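Local coordinates for protein probable LacI-family transcriptional regulator (Corynebacterium glutamicum ATCC 13032, PDB 3BIL) that probably binds cis-regulatory DNA as a transcription factor of the LacI family, its exact regulatory role being unknown, at residues A[191-196]-A[223-228]; A[201-206]-A[218-223]. One frame throughout, in Å; residues are numbered along the deposited sequence.

Contact 1: A[191-196]-A[223-228]; sequences SGPMDT and GGYEQS
Gly192 and Pro193 run beside Gly223 and Gly224, the backbones closing to 4.2 Å between the CA atoms of Pro193 and Gly224. One backbone hydrogen bond joins the two segments, from Gly223 N to Ser191 O; at 3.4 Å and with an N-H...O angle of 131° it is weak. It prolongs the pairing of the parallel strands 187-190 and 219-221, where Ser191 also bonds to the backbone of Phe221. After Pro193 and Gly224 the segments diverge: Pro193 to Thr196 form a type I turn leading into helix 197-212, while Gly223 to Glu226 lead to helix 227-239. Both segments therefore follow the C-terminal ends of neighbouring strands in the periplasmic-binding-protein-like domain, the edge at which LacI relatives hold their effector between two lobes; whether this protein binds one here is not established. Tyr225 reaches back from its loop to the turn. Its ring lies across Pro193, whose CG sits over one face, 4.0 Å from the ring centroid and displaced toward the rim, a CH-pi contact. Pro193 CB adds to the packing, 3.6 Å from Tyr225 CZ. At the far end of the ring, Tyr225 OH donates to Asp195 OD1 over 2.7 Å, meeting the syn lone pair. Asp195 CG stands between its own backbone N and carbonyl carbon (chi1 60°), which brings it to the side of Tyr225, and the carboxylate comes tip to tip with the phenol, the two planes only 26° apart. The turn is braced from within as well: Thr196 OG1 donates to Pro193 O over 2.9 Å and, as N-cap, bonds to Gly199 N. Just before the turn, Ser191 OG donates to Gly192 O, 2.8 Å away, on an in-plane lone pair.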
loop_
_atom_site.group_PDB
_atom_site.type_symbol
_atom_site.label_atom_id
_atom_site.label_comp_id
_atom_site.label_asym_id
_atom_site.label_seq_id
_atom_site.Cartn_x
_atom_site.Cartn_y
_atom_site.Cartn_z
ATOM N N SER A 191 -7.167 19.486 -4.157
ATOM C CA SER A 191 -5.788 19.573 -4.642
ATOM C C SER A 191 -4.777 18.782 -3.838
ATOM O O SER A 191 -5.039 18.327 -2.703
ATOM C CB SER A 191 -5.369 21.047 -4.648
ATOM O OG SER A 191 -4.036 21.231 -5.032
ATOM N N GLY A 192 -3.619 18.611 -4.454
ATOM C CA GLY A 192 -2.441 18.116 -3.775
ATOM C C GLY A 192 -1.418 19.223 -3.558
ATOM O O GLY A 192 -1.603 20.363 -4.018
ATOM N N PRO A 193 -0.319 18.894 -2.851
ATOM C CA PRO A 193 0.728 19.859 -2.513
ATOM C C PRO A 193 1.066 20.738 -3.708
ATOM O O PRO A 193 1.345 20.224 -4.795
ATOM C CB PRO A 193 1.930 18.972 -2.150
ATOM C CG PRO A 193 1.488 17.521 -2.408
ATOM C CD PRO A 193 0.000 17.543 -2.360
ATOM N N MET A 194 1.033 22.051 -3.519
ATOM C CA MET A 194 1.311 22.971 -4.622
ATOM C C MET A 194 2.801 23.131 -4.915
ATOM O O MET A 194 3.192 23.815 -5.872
ATOM C CB MET A 194 0.591 24.300 -4.412
ATOM C CG MET A 194 -0.948 24.155 -4.571
ATOM S SD MET A 194 -1.410 23.729 -6.268
ATOM C CE MET A 194 -0.772 25.187 -7.100
ATOM N N ASP A 195 3.618 22.467 -4.095
ATOM C CA ASP A 195 5.070 22.399 -4.295
ATOM C C ASP A 195 5.519 21.212 -5.181
ATOM O O ASP A 195 6.722 20.965 -5.341
ATOM C CB ASP A 195 5.788 22.353 -2.939
ATOM C CG ASP A 195 5.389 21.138 -2.105
ATOM O OD1 ASP A 195 5.262 20.034 -2.677
ATOM O OD2 ASP A 195 5.204 21.283 -0.874
ATOM N N THR A 196 4.553 20.475 -5.736
ATOM C CA THR A 196 4.849 19.395 -6.690
ATOM C C THR A 196 4.366 19.772 -8.086
ATOM O O THR A 196 3.345 20.447 -8.239
ATOM C CB THR A 196 4.304 17.991 -6.222
ATOM O OG1 THR A 196 2.923 18.070 -5.822
ATOM C CG2 THR A 196 5.101 17.497 -5.043
ATOM N N GLY A 223 -4.746 21.043 -0.756
ATOM C CA GLY A 223 -4.355 20.058 0.238
ATOM C C GLY A 223 -2.850 19.903 0.332
ATOM O O GLY A 223 -2.095 20.849 0.061
ATOM N N GLY A 224 -2.418 18.707 0.715
ATOM C CA GLY A 224 -1.028 18.480 1.080
ATOM C C GLY A 224 -0.619 17.022 1.169
ATOM O O GLY A 224 -0.548 16.324 0.157
ATOM N N TYR A 225 -0.343 16.553 2.382
ATOM C CA TYR A 225 0.287 15.233 2.528
ATOM C C TYR A 225 -0.504 14.189 3.347
ATOM O O TYR A 225 -0.702 13.066 2.877
ATOM C CB TYR A 225 1.743 15.397 3.002
ATOM C CG TYR A 225 2.631 16.112 1.984
ATOM C CD1 TYR A 225 3.244 15.400 0.945
ATOM C CD2 TYR A 225 2.845 17.502 2.052
ATOM C CE1 TYR A 225 4.060 16.048 -0.006
ATOM C CE2 TYR A 225 3.666 18.168 1.106
ATOM C CZ TYR A 225 4.269 17.427 0.078
ATOM O OH TYR A 225 5.075 18.043 -0.870
ATOM N N GLU A 226 -0.976 14.577 4.539
ATOM C CA GLU A 226 -1.738 13.687 5.438
ATOM C C GLU A 226 -3.128 13.333 4.939
ATOM O O GLU A 226 -3.807 14.126 4.280
ATOM C CB GLU A 226 -1.892 14.287 6.852
ATOM C CG GLU A 226 -0.621 14.285 7.708
ATOM C CD GLU A 226 0.463 15.226 7.174
ATOM O OE1 GLU A 226 0.129 16.198 6.442
ATOM O OE2 GLU A 226 1.660 14.991 7.481
ATOM N N GLN A 227 -3.541 12.125 5.284
ATOM C CA GLN A 227 -4.900 11.702 5.134
ATOM C C GLN A 227 -5.786 12.719 5.845
ATOM O O GLN A 227 -6.869 13.032 5.362
ATOM C CB GLN A 227 -5.066 10.301 5.727
ATOM C CG GLN A 227 -6.480 9.734 5.650
ATOM C CD GLN A 227 -6.557 8.318 6.182
ATOM O OE1 GLN A 227 -5.557 7.600 6.230
ATOM N NE2 GLN A 227 -7.749 7.909 6.595
ATOM N N SER A 228 -5.302 13.251 6.972
ATOM C CA SER A 228 -6.049 14.237 7.769
ATOM C C SER A 228 -6.365 15.497 6.954
ATOM O O SER A 228 -7.493 16.021 6.981
ATOM C CB SER A 228 -5.282 14.616 9.038
ATOM O OG SER A 228 -6.190 14.673 10.138
#

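Contact 2: A[201-206]-A[218-223]; sequences ERLEDF and QLVFLG
Leu203 and Phe206, one turn apart on helix 197-212, project toward strand 219-221 and meet every second residue from Gln218 to Leu222, with Val220 in mid-strand. Leu203 forks against two of them. Its CD1 fits between the two methyls of Val220, 3.8 Å from both CG1 and CG2, as the side chains cross obliquely. The other branch, CD2, touches Leu222 CD2 at 4.0 Å, where the two leucines cross at about a right angle. Phe206 CG is anti to the backbone N (chi1 161°), and the ring beyond it reaches the residue before the strand, where Phe206 CZ abuts Gln218 CB at 3.7 Å, the methylene lying at the ring edge near its plane. Val220 CG2 approaches the same ring obliquely, 4.2 Å from Phe206 CE2, so both helix residues share this methyl. Phe206 also stacks on Tyr189 of strand 187-190 and touches Ile172 and Val176 of helix 169-181. The contact is the helix-to-strand packing of a right-handed beta-alpha-beta unit, strand 187-190, helix 197-212 and strand 219-221, at one edge of the sheet within this chain. Leu219 and Phe221 point away from this helix, and both pack on Leu237 of helix 227-239, which covers the other face. Gln218 meets the ring through aliphatic carbons; bent at chi2 (-69°), it turns its amide away, NE2 bonding to Gly216 O and OE1 to Ile187 N. Helix and strand are thus held here by apolar contacts alone, which depend on close fit more than direction, while the one polar side chain has its amide bonded outside the interface.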
loop_
_atom_site.group_PDB
_atom_site.type_symbol
_atom_site.label_atom_id
_atom_site.label_comp_id
_atom_site.label_asym_id
_atom_site.label_seq_id
_atom_site.Cartn_x
_atom_site.Cartn_y
_atom_site.Cartn_z
ATOM N N GLU A 201 0.248 21.047 -12.072
ATOM C CA GLU A 201 -0.213 20.485 -13.342
ATOM C C GLU A 201 -1.719 20.131 -13.315
ATOM O O GLU A 201 -2.483 20.583 -14.170
ATOM C CB GLU A 201 0.608 19.256 -13.680
ATOM C CG GLU A 201 1.509 19.370 -14.892
ATOM C CD GLU A 201 1.001 18.563 -16.081
ATOM O OE1 GLU A 201 1.699 17.603 -16.493
ATOM O OE2 GLU A 201 -0.104 18.887 -16.594
ATOM N N ARG A 202 -2.136 19.356 -12.316
ATOM C CA ARG A 202 -3.490 18.829 -12.241
ATOM C C ARG A 202 -4.486 19.867 -11.822
ATOM O O ARG A 202 -5.683 19.739 -12.145
ATOM C CB ARG A 202 -3.558 17.657 -11.253
ATOM C CG ARG A 202 -2.579 16.542 -11.612
ATOM C CD ARG A 202 -2.770 15.355 -10.732
ATOM N NE ARG A 202 -1.734 14.393 -11.011
ATOM C CZ ARG A 202 -1.459 13.373 -10.214
ATOM N NH1 ARG A 202 -2.133 13.241 -9.087
ATOM N NH2 ARG A 202 -0.499 12.515 -10.520
ATOM N N LEU A 203 -4.032 20.873 -11.067
ATOM C CA LEU A 203 -4.963 21.943 -10.724
ATOM C C LEU A 203 -5.132 22.926 -11.909
ATOM O O LEU A 203 -6.263 23.354 -12.190
ATOM C CB LEU A 203 -4.613 22.612 -9.391
ATOM C CG LEU A 203 -5.239 23.981 -9.131
ATOM C CD1 LEU A 203 -6.675 23.864 -8.583
ATOM C CD2 LEU A 203 -4.317 24.778 -8.184
ATOM N N GLU A 204 -4.051 23.247 -12.635
ATOM C CA GLU A 204 -4.207 23.959 -13.936
ATOM C C GLU A 204 -5.274 23.240 -14.804
ATOM O O GLU A 204 -6.276 23.872 -15.196
ATOM C CB GLU A 204 -2.904 24.088 -14.757
ATOM C CG GLU A 204 -1.667 24.713 -14.078
ATOM C CD GLU A 204 -0.357 24.595 -14.936
ATOM O OE1 GLU A 204 0.754 24.792 -14.369
ATOM O OE2 GLU A 204 -0.429 24.304 -16.167
ATOM N N ASP A 205 -5.077 21.925 -15.045
ATOM C CA ASP A 205 -5.942 21.118 -15.934
ATOM C C ASP A 205 -7.388 21.014 -15.498
ATOM O O ASP A 205 -8.319 21.027 -16.294
ATOM C CB ASP A 205 -5.364 19.725 -16.103
ATOM C CG ASP A 205 -3.981 19.748 -16.723
ATOM O OD1 ASP A 205 -3.227 18.765 -16.575
ATOM O OD2 ASP A 205 -3.633 20.753 -17.367
ATOM N N PHE A 206 -7.604 20.877 -14.220
ATOM C CA PHE A 206 -8.958 20.886 -13.761
ATOM C C PHE A 206 -9.566 22.285 -14.003
ATOM O O PHE A 206 -10.773 22.392 -14.320
ATOM C CB PHE A 206 -9.008 20.460 -12.271
ATOM C CG PHE A 206 -10.270 20.862 -11.573
ATOM C CD1 PHE A 206 -11.384 20.052 -11.622
ATOM C CD2 PHE A 206 -10.348 22.099 -10.907
ATOM C CE1 PHE A 206 -12.568 20.418 -10.977
ATOM C CE2 PHE A 206 -11.525 22.506 -10.296
ATOM C CZ PHE A 206 -12.650 21.653 -10.330
ATOM N N GLN A 218 -15.044 26.443 -10.115
ATOM C CA GLN A 218 -15.570 25.485 -9.111
ATOM C C GLN A 218 -14.870 25.679 -7.782
ATOM O O GLN A 218 -14.013 26.550 -7.679
ATOM C CB GLN A 218 -15.427 24.048 -9.625
ATOM C CG GLN A 218 -16.110 23.853 -10.926
ATOM C CD GLN A 218 -17.603 23.923 -10.817
ATOM O OE1 GLN A 218 -18.170 23.417 -9.876
ATOM N NE2 GLN A 218 -18.260 24.543 -11.804
ATOM N N LEU A 219 -15.207 24.898 -6.766
ATOM C CA LEU A 219 -14.501 25.019 -5.467
ATOM C C LEU A 219 -13.186 24.269 -5.471
ATOM O O LEU A 219 -13.127 23.198 -5.996
ATOM C CB LEU A 219 -15.366 24.492 -4.378
ATOM C CG LEU A 219 -16.722 25.116 -4.620
ATOM C CD1 LEU A 219 -17.743 24.490 -3.730
ATOM C CD2 LEU A 219 -16.616 26.617 -4.379
ATOM N N VAL A 220 -12.138 24.844 -4.899
ATOM C CA VAL A 220 -10.821 24.235 -4.893
ATOM C C VAL A 220 -10.268 24.273 -3.482
ATOM O O VAL A 220 -10.210 25.342 -2.874
ATOM C CB VAL A 220 -9.831 25.060 -5.710
ATOM C CG1 VAL A 220 -8.396 24.675 -5.325
ATOM C CG2 VAL A 220 -10.044 24.873 -7.213
ATOM N N PHE A 221 -9.853 23.130 -2.955
ATOM C CA PHE A 221 -9.108 23.110 -1.701
ATOM C C PHE A 221 -7.649 22.762 -1.983
ATOM O O PHE A 221 -7.370 21.802 -2.706
ATOM C CB PHE A 221 -9.721 22.115 -0.721
ATOM C CG PHE A 221 -9.094 22.155 0.646
ATOM C CD1 PHE A 221 -9.713 22.868 1.696
ATOM C CD2 PHE A 221 -7.857 21.491 0.895
ATOM C CE1 PHE A 221 -9.110 22.910 3.016
ATOM C CE2 PHE A 221 -7.254 21.537 2.155
ATOM C CZ PHE A 221 -7.888 22.240 3.231
ATOM N N LEU A 222 -6.715 23.535 -1.442
ATOM C CA LEU A 222 -5.286 23.228 -1.655
ATOM C C LEU A 222 -4.746 22.350 -0.532
ATOM O O LEU A 222 -4.344 22.849 0.504
ATOM C CB LEU A 222 -4.433 24.489 -1.812
ATOM C CG LEU A 222 -4.931 25.513 -2.829
ATOM C CD1 LEU A 222 -4.061 26.784 -2.789
ATOM C CD2 LEU A 222 -4.962 24.928 -4.248
ATOM N N GLY A 223 -4.746 21.043 -0.756
ATOM C CA GLY A 223 -4.355 20.058 0.238
ATOM C C GLY A 223 -2.850 19.903 0.332
ATOM O O GLY A 223 -2.095 20.849 0.061
#

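Following strand 187-190, the chain enters the loop 191-196, runs down helix 197-212, returns through strand 219-221 and passes Gly223 into the approach to helix 227-239. Contact 2 closes the inner loop, helix against returning strand; contact 1 closes the outer one, joining the two loops that follow the paired strands. Contact 2 thus lies within the span of contact 1, without crossing it, and Gly223 belongs to both. Their centres are 11 Å apart, yet they meet directly: Met194 SD packs on Leu203 CD2, 3.6 Å away. Together they tie the outermost strand 219-221 to helix 197-212, and the loop leading into that helix to the loop leading into helix 227-239.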